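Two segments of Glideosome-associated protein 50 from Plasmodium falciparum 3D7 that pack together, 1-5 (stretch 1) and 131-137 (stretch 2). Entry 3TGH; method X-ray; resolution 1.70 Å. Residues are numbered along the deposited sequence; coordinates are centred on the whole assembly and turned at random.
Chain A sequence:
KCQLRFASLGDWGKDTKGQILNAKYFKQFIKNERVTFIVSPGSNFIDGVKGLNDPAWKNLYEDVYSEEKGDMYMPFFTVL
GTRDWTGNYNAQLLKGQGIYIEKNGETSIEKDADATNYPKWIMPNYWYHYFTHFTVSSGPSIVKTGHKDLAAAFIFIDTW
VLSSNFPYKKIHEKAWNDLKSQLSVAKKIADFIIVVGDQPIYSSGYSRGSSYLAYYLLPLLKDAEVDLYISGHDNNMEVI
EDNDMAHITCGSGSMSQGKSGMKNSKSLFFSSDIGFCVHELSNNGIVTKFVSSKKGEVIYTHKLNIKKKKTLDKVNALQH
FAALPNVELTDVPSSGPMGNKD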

ATOM      1  N   LYS A   1      20.943   9.147   7.770  1.00 71.34           N
ATOM      2  CA  LYS A   1      20.860   7.737   7.283  1.00 69.56           C
ATOM      3  C   LYS A   1      20.662   7.690   5.765  1.00 66.68           C
ATOM      4  O   LYS A   1      19.922   8.502   5.200  1.00 67.38           O
ATOM      5  N   CYS A   2      21.323   6.728   5.120  1.00 62.92           N
ATOM      6  CA  CYS A   2      21.389   6.654   3.655  1.00 59.72           C
ATOM      7  C   CYS A   2      20.326   5.732   3.032  1.00 54.25           C
ATOM      8  O   CYS A   2      20.495   5.260   1.904  1.00 51.37           O
ATOM      9  N   GLN A   3      19.241   5.480   3.763  1.00 49.75           N
ATOM     10  CA  GLN A   3      18.153   4.630   3.274  1.00 46.45           C
ATOM     11  C   GLN A   3      16.786   5.188   3.670  1.00 42.14           C
ATOM     12  O   GLN A   3      16.676   6.044   4.556  1.00 42.87           O
ATOM     13  N   LEU A   4      15.753   4.700   2.993  1.00 36.22           N
ATOM     14  CA  LEU A   4      14.364   4.943   3.385  1.00 33.57           C
ATOM     15  C   LEU A   4      13.740   3.575   3.658  1.00 31.38           C
ATOM     16  O   LEU A   4      13.788   2.690   2.806  1.00 32.73           O
ATOM     17  N   ARG A   5      13.166   3.416   4.845  1.00 28.49           N
ATOM     18  CA  ARG A   5      12.606   2.142   5.272  1.00 28.22           C
ATOM     19  C   ARG A   5      11.161   2.275   5.706  1.00 25.57           C
ATOM     20  O   ARG A   5      10.820   3.121   6.547  1.00 25.70           O
ATOM     21  N   PHE A 131       5.073  12.092  -2.073  1.00 28.02           N
ATOM     22  CA  PHE A 131       6.392  12.178  -2.681  1.00 28.91           C
ATOM     23  C   PHE A 131       7.371  12.537  -1.588  1.00 31.40           C
ATOM     24  O   PHE A 131       7.114  13.447  -0.798  1.00 30.52           O
ATOM     25  N   THR A 132       8.489  11.827  -1.543  1.00 30.49           N
ATOM     26  CA  THR A 132       9.507  12.080  -0.544  1.00 32.10           C
ATOM     27  C   THR A 132      10.901  11.890  -1.149  1.00 33.21           C
ATOM     28  O   THR A 132      11.042  11.621  -2.343  1.00 29.83           O
ATOM     29  N   HIS A 133      11.923  12.071  -0.325  1.00 35.55           N
ATOM     30  CA  HIS A 133      13.302  11.960  -0.781  1.00 37.24           C
ATOM     31  C   HIS A 133      14.221  11.634   0.385  1.00 38.67           C
ATOM     32  O   HIS A 133      13.859  11.843   1.546  1.00 39.45           O
ATOM     33  N   PHE A 134      15.402  11.115   0.064  1.00 38.59           N
ATOM     34  CA  PHE A 134      16.435  10.858   1.066  1.00 39.89           C
ATOM     35  C   PHE A 134      17.820  11.012   0.448  1.00 41.82           C
ATOM     36  O   PHE A 134      17.971  10.937  -0.772  1.00 37.63           O
ATOM     37  N   THR A 135      18.819  11.236   1.302  1.00 45.46           N
ATOM     38  CA  THR A 135      20.195  11.476   0.861  1.00 50.48           C
ATOM     39  C   THR A 135      21.008  10.180   0.847  1.00 52.99           C
ATOM     40  O   THR A 135      20.838   9.333   1.720  1.00 54.12           O
ATOM     41  N   VAL A 136      21.881  10.033  -0.147  1.00 56.56           N
ATOM     42  CA  VAL A 136      22.791   8.884  -0.240  1.00 60.17           C
ATOM     43  C   VAL A 136      24.227   9.350  -0.501  1.00 64.97           C
ATOM     44  O   VAL A 136      24.457  10.513  -0.847  1.00 65.22           O
ATOM     45  N   SER A 137      25.181   8.432  -0.337  1.00 54.74           N
ATOM     46  CA  SER A 137      26.610   8.725  -0.535  1.00 56.42           C
ATOM     47  C   SER A 137      27.106   8.235  -1.894  1.00 58.48           C
ATOM     48  O   SER A 137      26.329   7.754  -2.721  1.00 61.68           O
TER

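Two stretches can lie against each other without sharing a single hydrogen bond, and residues 1-5 and 131-137 of glideosome-associated protein 50 illustrate how side chains and backbone atoms share the contact. The touching parts run 136° apart, and together they bury a modest 324 Å².

The centre is an aromatic ring covered by the other stretch. Phe134 and Leu4, both buried, each point toward the opposing stretch. Phe134 adopts chi1 p (62°) with chi2 at 99°, a combination that places one ring face under Leu4 and the backbone of Gln3. Leu4 uses the face so offered: its CB stands 4.1 Å from the centroid of the Phe134 ring, 28° off the ring normal, a CH-pi contact, and Leu4 CB comes within 3.7 Å of Phe134 CD2. The backbone of Gln3 extends the cover over the same face, with Gln3 C 4.0 Å from Phe134 CD1. Leu4 itself is t at both chi1 and chi2, an extended form that carries its outer carbons beyond the ring, and Leu4 CD1 reaches Thr132 CG2 at 3.6 Å. Thr132, also pointing toward stretch 1, is t at chi1 (-170°); this conformer sets its methyl rather than its hydroxyl against the leucine.

From Thr132 to Phe134 the strand alternates. His133, between the two, directs its CB away and makes no contact with stretch 1; its ND1 is hydrogen-bonded elsewhere in the structure.

Toward the start of the chain the contact becomes more exposed and more dependent on backbone atoms. Cys2 CA approaches Thr135 O at 3.4 Å with an angle of 157° at the hydrogen, a CA-H...O contact in a place where no conventional hydrogen bond crosses. Thr135 is m, its OG1 hydrogen-bonded elsewhere. Cys2 O lies 3.6 Å from Val136 CG1, the valine being m at chi1. The side chain of Cys2, sideways and m (-63°), brings Cys2 SG to 3.6 Å from Ser137 OG, the serine also m, a close approach without hydrogen-bond status.

Gln3 and Arg5 find each other within stretch 1, and Arg5 NH1 is hydrogen-bonded elsewhere in the structure. Gln3 points away, and its m, t conformation extends the amide to meet Arg5, itself m, t, t. Arg5 NH2 and Arg5 NE both donate to Gln3 OE1, at 2.7 and 2.8 Å, a forked arrangement on one acceptor. Lys1 likewise points away, p at chi1 and extended thereafter. These long polar side chains leave the middle to Leu4 and Phe134.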

ATOM      1  CB  LYS A   1      19.748   6.973   8.014  1.00 69.26           C
ATOM      2  CG  LYS A   1      18.446   7.747   8.209  1.00 71.05           C
ATOM      3  CD  LYS A   1      17.544   7.045   9.218  1.00 72.47           C
ATOM      4  CE  LYS A   1      16.271   7.834   9.497  1.00 72.06           C
ATOM      5  NZ  LYS A   1      15.433   7.174  10.538  1.00 70.96           N
ATOM      6  CB  CYS A   2      22.787   6.193   3.220  1.00 61.99           C
ATOM      7  SG  CYS A   2      24.139   7.324   3.668  1.00 66.12           S
ATOM      8  CB  GLN A   3      18.292   3.207   3.825  1.00 47.42           C
ATOM      9  CG  GLN A   3      19.549   2.477   3.377  1.00 54.21           C
ATOM     10  CD  GLN A   3      19.640   1.055   3.914  1.00 58.43           C
ATOM     11  OE1 GLN A   3      18.815   0.626   4.721  1.00 59.21           O
ATOM     12  NE2 GLN A   3      20.652   0.318   3.466  1.00 61.53           N
ATOM     13  CB  LEU A   4      13.601   5.667   2.272  1.00 34.03           C
ATOM     14  CG  LEU A   4      12.172   6.136   2.573  1.00 37.47           C
ATOM     15  CD1 LEU A   4      11.613   6.951   1.418  1.00 39.43           C
ATOM     16  CD2 LEU A   4      11.248   4.968   2.858  1.00 42.24           C
ATOM     17  CB  ARG A   5      13.431   1.573   6.417  1.00 29.48           C
ATOM     18  CG  ARG A   5      14.846   1.228   5.984  1.00 32.00           C
ATOM     19  CD  ARG A   5      15.586   0.514   7.081  1.00 36.88           C
ATOM     20  NE  ARG A   5      16.888   0.030   6.632  1.00 40.00           N
ATOM     21  CZ  ARG A   5      17.722  -0.689   7.380  1.00 43.78           C
ATOM     22  NH1 ARG A   5      17.410  -1.008   8.633  1.00 43.78           N
ATOM     23  NH2 ARG A   5      18.882  -1.089   6.869  1.00 43.81           N
ATOM     24  CB  PHE A 131       6.422  13.265  -3.755  1.00 31.88           C
ATOM     25  CG  PHE A 131       5.850  12.838  -5.074  1.00 31.34           C
ATOM     26  CD1 PHE A 131       4.491  12.602  -5.216  1.00 34.60           C
ATOM     27  CD2 PHE A 131       6.668  12.704  -6.187  1.00 32.82           C
ATOM     28  CE1 PHE A 131       3.961  12.206  -6.440  1.00 34.67           C
ATOM     29  CE2 PHE A 131       6.143  12.318  -7.414  1.00 32.43           C
ATOM     30  CZ  PHE A 131       4.790  12.074  -7.541  1.00 35.14           C
ATOM     31  CB  THR A 132       9.294  11.193   0.703  1.00 32.89           C
ATOM     32  OG1 THR A 132      10.166  11.627   1.756  1.00 36.82           O
ATOM     33  CG2 THR A 132       9.525   9.706   0.383  1.00 30.87           C
ATOM     34  CB  HIS A 133      13.748  13.268  -1.435  1.00 38.33           C
ATOM     35  CG  HIS A 133      13.692  14.446  -0.513  1.00 40.96           C
ATOM     36  ND1 HIS A 133      14.805  14.939   0.131  1.00 46.06           N
ATOM     37  CD2 HIS A 133      12.652  15.212  -0.104  1.00 43.65           C
ATOM     38  CE1 HIS A 133      14.458  15.965   0.886  1.00 47.09           C
ATOM     39  NE2 HIS A 133      13.157  16.151   0.763  1.00 45.71           N
ATOM     40  CB  PHE A 134      16.252   9.473   1.700  1.00 39.76           C
ATOM     41  CG  PHE A 134      16.374   8.321   0.731  1.00 39.08           C
ATOM     42  CD1 PHE A 134      17.564   7.612   0.623  1.00 41.83           C
ATOM     43  CD2 PHE A 134      15.297   7.933  -0.055  1.00 40.64           C
ATOM     44  CE1 PHE A 134      17.679   6.538  -0.260  1.00 42.75           C
ATOM     45  CE2 PHE A 134      15.406   6.857  -0.943  1.00 37.05           C
ATOM     46  CZ  PHE A 134      16.593   6.164  -1.043  1.00 41.32           C
ATOM     47  CB  THR A 135      20.905  12.498   1.778  1.00 52.40           C
ATOM     48  OG1 THR A 135      20.084  13.664   1.936  1.00 54.18           O
ATOM     49  CG2 THR A 135      22.246  12.909   1.190  1.00 54.98           C
ATOM     50  CB  VAL A 136      22.368   7.907  -1.357  1.00 59.70           C
ATOM     51  CG1 VAL A 136      21.024   7.276  -1.031  1.00 59.39           C
ATOM     52  CG2 VAL A 136      22.325   8.611  -2.703  1.00 60.63           C
ATOM     53  CB  SER A 137      27.446   8.075   0.573  1.00 56.61           C
ATOM     54  OG  SER A 137      27.049   8.538   1.856  1.00 56.62           O
TER